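Local coordinates for protein prolyl endopeptidase (Myxococcus xanthus, PDB 2BKL) that probably hydrolyses peptide bonds on the carboxyl side of proline, and less readily of alanine, in oligopeptides, as a serine protease of the S9A family, at residues A[228-233]-A[243-248]; A[358-363]-A[377-382]. One frame throughout, in Å; residues are numbered along the deposited sequence.

Interaction 1. Residues A[228-233]-A[243-248]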
# COMPACT_ATOMS: atom_id res chain seq x y z
N THR A 228 8.01 1.81 16.12
CA THR A 228 9.06 1.52 15.15
C THR A 228 8.81 0.24 14.40
O THR A 228 8.00 -0.59 14.79
CB THR A 228 10.42 1.38 15.83
OG1 THR A 228 10.41 0.22 16.69
CG2 THR A 228 10.72 2.59 16.70
N PHE A 229 9.55 0.08 13.30
CA PHE A 229 9.75 -1.21 12.65
C PHE A 229 11.23 -1.59 12.73
O PHE A 229 12.11 -0.74 12.66
CB PHE A 229 9.34 -1.20 11.19
CG PHE A 229 7.89 -0.87 10.95
CD1 PHE A 229 7.47 0.46 10.81
CD2 PHE A 229 6.95 -1.88 10.85
CE1 PHE A 229 6.11 0.75 10.58
CE2 PHE A 229 5.60 -1.58 10.63
CZ PHE A 229 5.19 -0.28 10.48
N LEU A 230 11.52 -2.87 12.79
CA LEU A 230 12.89 -3.35 12.70
C LEU A 230 13.01 -4.18 11.44
O LEU A 230 12.24 -5.11 11.24
CB LEU A 230 13.21 -4.20 13.93
CG LEU A 230 14.67 -4.59 14.12
CD1 LEU A 230 15.51 -3.40 14.56
CD2 LEU A 230 14.76 -5.71 15.15
N GLN A 231 13.96 -3.86 10.58
CA GLN A 231 14.12 -4.58 9.32
C GLN A 231 15.57 -4.86 9.04
O GLN A 231 16.45 -4.08 9.39
CB GLN A 231 13.55 -3.72 8.18
CG GLN A 231 13.19 -4.48 6.92
CD GLN A 231 12.58 -3.58 5.86
OE1 GLN A 231 11.82 -2.65 6.19
NE2 GLN A 231 12.93 -3.83 4.60
N SER A 232 15.85 -6.01 8.43
CA SER A 232 17.23 -6.37 8.07
C SER A 232 17.40 -6.45 6.56
O SER A 232 16.43 -6.56 5.80
CB SER A 232 17.66 -7.67 8.73
OG SER A 232 16.98 -8.79 8.20
N ASP A 233 18.66 -6.38 6.13
CA ASP A 233 19.01 -6.66 4.73
C ASP A 233 20.42 -7.22 4.69
O ASP A 233 21.17 -7.06 5.64
CB ASP A 233 18.91 -5.40 3.89
CG ASP A 233 18.68 -5.67 2.39
OD1 ASP A 233 18.54 -6.87 2.00
OD2 ASP A 233 18.64 -4.75 1.53
N VAL A 243 20.82 -3.59 9.64
CA VAL A 243 19.60 -3.52 10.42
C VAL A 243 19.15 -2.07 10.47
O VAL A 243 19.91 -1.16 10.82
CB VAL A 243 19.79 -4.10 11.82
CG1 VAL A 243 18.56 -3.82 12.69
CG2 VAL A 243 20.04 -5.61 11.75
N TYR A 244 17.89 -1.88 10.10
CA TYR A 244 17.23 -0.59 10.11
C TYR A 244 16.27 -0.48 11.29
O TYR A 244 15.54 -1.42 11.56
CB TYR A 244 16.43 -0.43 8.82
CG TYR A 244 17.21 -0.42 7.52
CD1 TYR A 244 17.68 0.76 7.00
CD2 TYR A 244 17.40 -1.57 6.80
CE1 TYR A 244 18.36 0.79 5.81
CE2 TYR A 244 18.09 -1.55 5.60
CZ TYR A 244 18.56 -0.37 5.12
OH TYR A 244 19.24 -0.33 3.91
N ILE A 245 16.31 0.64 12.00
CA ILE A 245 15.25 1.00 12.94
C ILE A 245 14.46 2.12 12.26
O ILE A 245 14.97 3.24 12.10
CB ILE A 245 15.81 1.43 14.31
CG1 ILE A 245 16.64 0.29 14.94
CG2 ILE A 245 14.66 1.86 15.20
CD1 ILE A 245 17.31 0.67 16.22
N LEU A 246 13.26 1.78 11.81
CA LEU A 246 12.42 2.69 11.05
C LEU A 246 11.48 3.41 12.02
O LEU A 246 10.71 2.78 12.73
CB LEU A 246 11.59 1.92 10.02
CG LEU A 246 12.41 1.05 9.05
CD1 LEU A 246 11.49 0.27 8.09
CD2 LEU A 246 13.36 1.92 8.24
N ARG A 247 11.59 4.73 12.10
CA ARG A 247 10.67 5.54 12.89
C ARG A 247 9.63 6.13 11.94
O ARG A 247 9.78 7.23 11.40
CB ARG A 247 11.41 6.61 13.67
CG ARG A 247 12.15 6.00 14.85
CD ARG A 247 12.78 7.03 15.77
NE ARG A 247 13.85 7.66 15.03
CZ ARG A 247 15.04 7.09 14.87
NH1 ARG A 247 15.28 5.91 15.43
NH2 ARG A 247 15.96 7.71 14.14
N GLY A 248 8.58 5.36 11.70
CA GLY A 248 7.56 5.69 10.74
C GLY A 248 8.17 5.79 9.36
O GLY A 248 8.98 4.94 8.95
O HOH W 1 18.23 -2.11 2.15
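Phe229 pairs with Leu246 and Gln231 with Tyr244 across two antiparallel strands, each pair closing a two-bond ring, and the short strand axes come within 4.6 Å, their N-to-C directions 156° apart. The bond from Tyr244 N to Gln231 O is the shortest of the four at 2.7 Å and nearly straight, 176° at the hydrogen. On the sheet face carrying Phe229, Gln231, Tyr244 and Leu246, the Phe229 and Leu246 side chains meet at their CB atoms, 4.0 Å apart. Leu246 CD1 also lies 3.5 Å from Gln231 OE1, an apolar methyl against the amide oxygen. The two strands form a beta hairpin, the first two strands of a four-stranded antiparallel blade in the beta-propeller domain. From this blade the Phe229 side chain touches the bound N-[(benzyloxy)carbonyl]-L-alanyl-L-proline, and it also packs on Thr573. On the other face, Leu230 CG stands anti to the backbone N (chi1 -170°). Leu230 CD1 touches Val243 CG1 at 3.6 Å and Ile245 CG1 at 3.9 Å, the two residues that flank Tyr244. The strand 203-208 residue Ile204 packs against Leu230 and Ser232 there. Toward the hairpin turn, Asp233 CB comes to the edge of the Tyr244 ring. A water bridges the polar ends of this pair, donating to Asp233 OD2 over 2.7 Å and bonded to Tyr244 OH, which also bonds to Val277 N.

Interaction 2. Residues A[358-363]-A[377-382]; sequences QLPGVG and AYYVFT
Pro360 lays its CG over one face of the Phe381 ring, a CH-pi contact 3.9 Å from the centroid and 19° off the ring normal. The loop 358-363 links two neighbouring four-stranded blades of the beta-propeller: it leaves strand 353-356, the last of one blade, leads into strand 364-365, the first of the next, and folds over strand 377-382 of that second blade. No hydrogen bond joins the two segments. The tight part is built round the buried Phe381, whose CB points toward the loop and whose CG is anti to the backbone N (chi1 178°). Gly361 O approaches the ring obliquely, 3.4 Å from Phe381 CE1. Val362 O and Gly363 CA add further contacts at Phe381 CZ. Gly363 leaves no room for a side chain here, since a CB would run into both Phe381 CZ and Thr382 O. An alanine in place of Phe381 would probably leave Pro360 CG without its aromatic face and open a gap beside the backbone of Gly361 to Gly363. At Tyr379 the contact continues: Tyr379 OH meets Pro360 CD tip to tip at 3.6 Å, and Leu359 CD2 lies 3.8 Å from Tyr379 CE2. The Tyr379 ring also meets Tyr391 of strand 386-394. The solvent side is looser: Pro360 is itself exposed, and the CB atoms of the exposed Gln358 and Val362 point away from the strand. Gln358 NE2 bonds instead to Thr356 O. At the other end, Gly363 CA lies 3.3 Å from Thr382 O in a CA-H...O contact.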
# COMPACT_ATOMS: atom_id res chain seq x y z
N GLN A 358 13.91 5.05 -22.27
CA GLN A 358 12.88 5.61 -23.12
C GLN A 358 11.61 4.81 -22.99
O GLN A 358 11.52 3.65 -23.38
CB GLN A 358 13.35 5.62 -24.58
CG GLN A 358 14.64 6.41 -24.78
CD GLN A 358 14.52 7.88 -24.42
OE1 GLN A 358 13.68 8.60 -24.99
NE2 GLN A 358 15.37 8.36 -23.52
N LEU A 359 10.61 5.45 -22.39
CA LEU A 359 9.37 4.78 -22.05
C LEU A 359 8.44 4.77 -23.25
O LEU A 359 8.50 5.64 -24.13
CB LEU A 359 8.69 5.49 -20.88
CG LEU A 359 9.58 5.63 -19.65
CD1 LEU A 359 8.86 6.43 -18.56
CD2 LEU A 359 10.04 4.30 -19.11
N PRO A 360 7.53 3.82 -23.27
CA PRO A 360 6.60 3.71 -24.41
C PRO A 360 5.58 4.85 -24.52
O PRO A 360 5.00 5.06 -25.59
CB PRO A 360 5.89 2.36 -24.17
CG PRO A 360 6.33 1.84 -22.92
CD PRO A 360 7.35 2.75 -22.29
N GLY A 361 5.38 5.61 -23.45
CA GLY A 361 4.35 6.61 -23.43
C GLY A 361 4.26 7.24 -22.08
O GLY A 361 5.12 6.99 -21.22
N VAL A 362 3.25 8.08 -21.91
CA VAL A 362 2.94 8.71 -20.65
C VAL A 362 2.21 7.69 -19.78
O VAL A 362 1.20 7.10 -20.19
CB VAL A 362 2.06 9.98 -20.88
CG1 VAL A 362 1.56 10.55 -19.55
CG2 VAL A 362 2.86 11.03 -21.66
N GLY A 363 2.75 7.45 -18.60
CA GLY A 363 2.17 6.52 -17.65
C GLY A 363 3.07 6.38 -16.44
O GLY A 363 3.67 7.33 -15.98
N ALA A 377 17.76 -6.53 -17.21
CA ALA A 377 16.93 -5.95 -16.16
C ALA A 377 15.56 -5.64 -16.72
O ALA A 377 15.45 -5.27 -17.89
CB ALA A 377 17.53 -4.69 -15.60
N TYR A 378 14.52 -5.73 -15.90
CA TYR A 378 13.16 -5.59 -16.35
C TYR A 378 12.52 -4.38 -15.72
O TYR A 378 12.88 -3.98 -14.61
CB TYR A 378 12.36 -6.85 -15.98
CG TYR A 378 12.84 -8.13 -16.60
CD1 TYR A 378 13.92 -8.79 -16.08
CD2 TYR A 378 12.20 -8.67 -17.70
CE1 TYR A 378 14.38 -9.97 -16.66
CE2 TYR A 378 12.63 -9.85 -18.26
CZ TYR A 378 13.72 -10.48 -17.74
OH TYR A 378 14.17 -11.65 -18.30
N TYR A 379 11.56 -3.78 -16.42
CA TYR A 379 10.71 -2.81 -15.78
C TYR A 379 9.29 -2.97 -16.25
O TYR A 379 9.01 -3.52 -17.33
CB TYR A 379 11.21 -1.37 -16.00
CG TYR A 379 10.96 -0.76 -17.36
CD1 TYR A 379 11.88 -0.88 -18.38
CD2 TYR A 379 9.80 -0.02 -17.61
CE1 TYR A 379 11.65 -0.28 -19.65
CE2 TYR A 379 9.58 0.56 -18.84
CZ TYR A 379 10.50 0.39 -19.86
OH TYR A 379 10.25 1.02 -21.07
N VAL A 380 8.38 -2.51 -15.40
CA VAL A 380 6.95 -2.55 -15.67
C VAL A 380 6.46 -1.18 -16.04
O VAL A 380 6.85 -0.20 -15.40
CB VAL A 380 6.23 -3.03 -14.39
CG1 VAL A 380 4.72 -3.11 -14.59
CG2 VAL A 380 6.76 -4.38 -13.90
N PHE A 381 5.64 -1.10 -17.08
CA PHE A 381 4.98 0.14 -17.48
C PHE A 381 3.47 -0.02 -17.54
O PHE A 381 2.96 -1.01 -18.06
CB PHE A 381 5.51 0.58 -18.84
CG PHE A 381 4.85 1.82 -19.34
CD1 PHE A 381 5.32 3.06 -18.93
CD2 PHE A 381 3.77 1.74 -20.19
CE1 PHE A 381 4.72 4.21 -19.36
CE2 PHE A 381 3.16 2.87 -20.62
CZ PHE A 381 3.62 4.11 -20.22
N THR A 382 2.75 0.93 -16.97
CA THR A 382 1.29 0.96 -17.06
C THR A 382 0.88 2.40 -17.33
O THR A 382 1.63 3.32 -17.14
CB THR A 382 0.54 0.50 -15.78
OG1 THR A 382 0.96 1.32 -14.65
CG2 THR A 382 0.93 -0.89 -15.38

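Both interactions belong to the N-terminal beta-propeller domain but to different four-stranded blades, their centres 31 Å apart and their nearest atoms about 17 Å apart without touching. Along the chain they come in series, interaction 1 closing before 358-363 begins. Between them lie the remaining two strands of the same blade as interaction 1, 251-257 and 265-269, and two complete blades, 275-314 and 321-356. Interaction 1 is local pairing inside one blade; interaction 2 packs an inter-blade loop on a strand of the blade it enters. The hairpin blade reaches the bound ligand through Phe229, whereas in 377-382 Thr382 OG1 is hydrogen-bonded to Ala462 O, and Tyr378 and Val380 touch strand 71-78 of another blade.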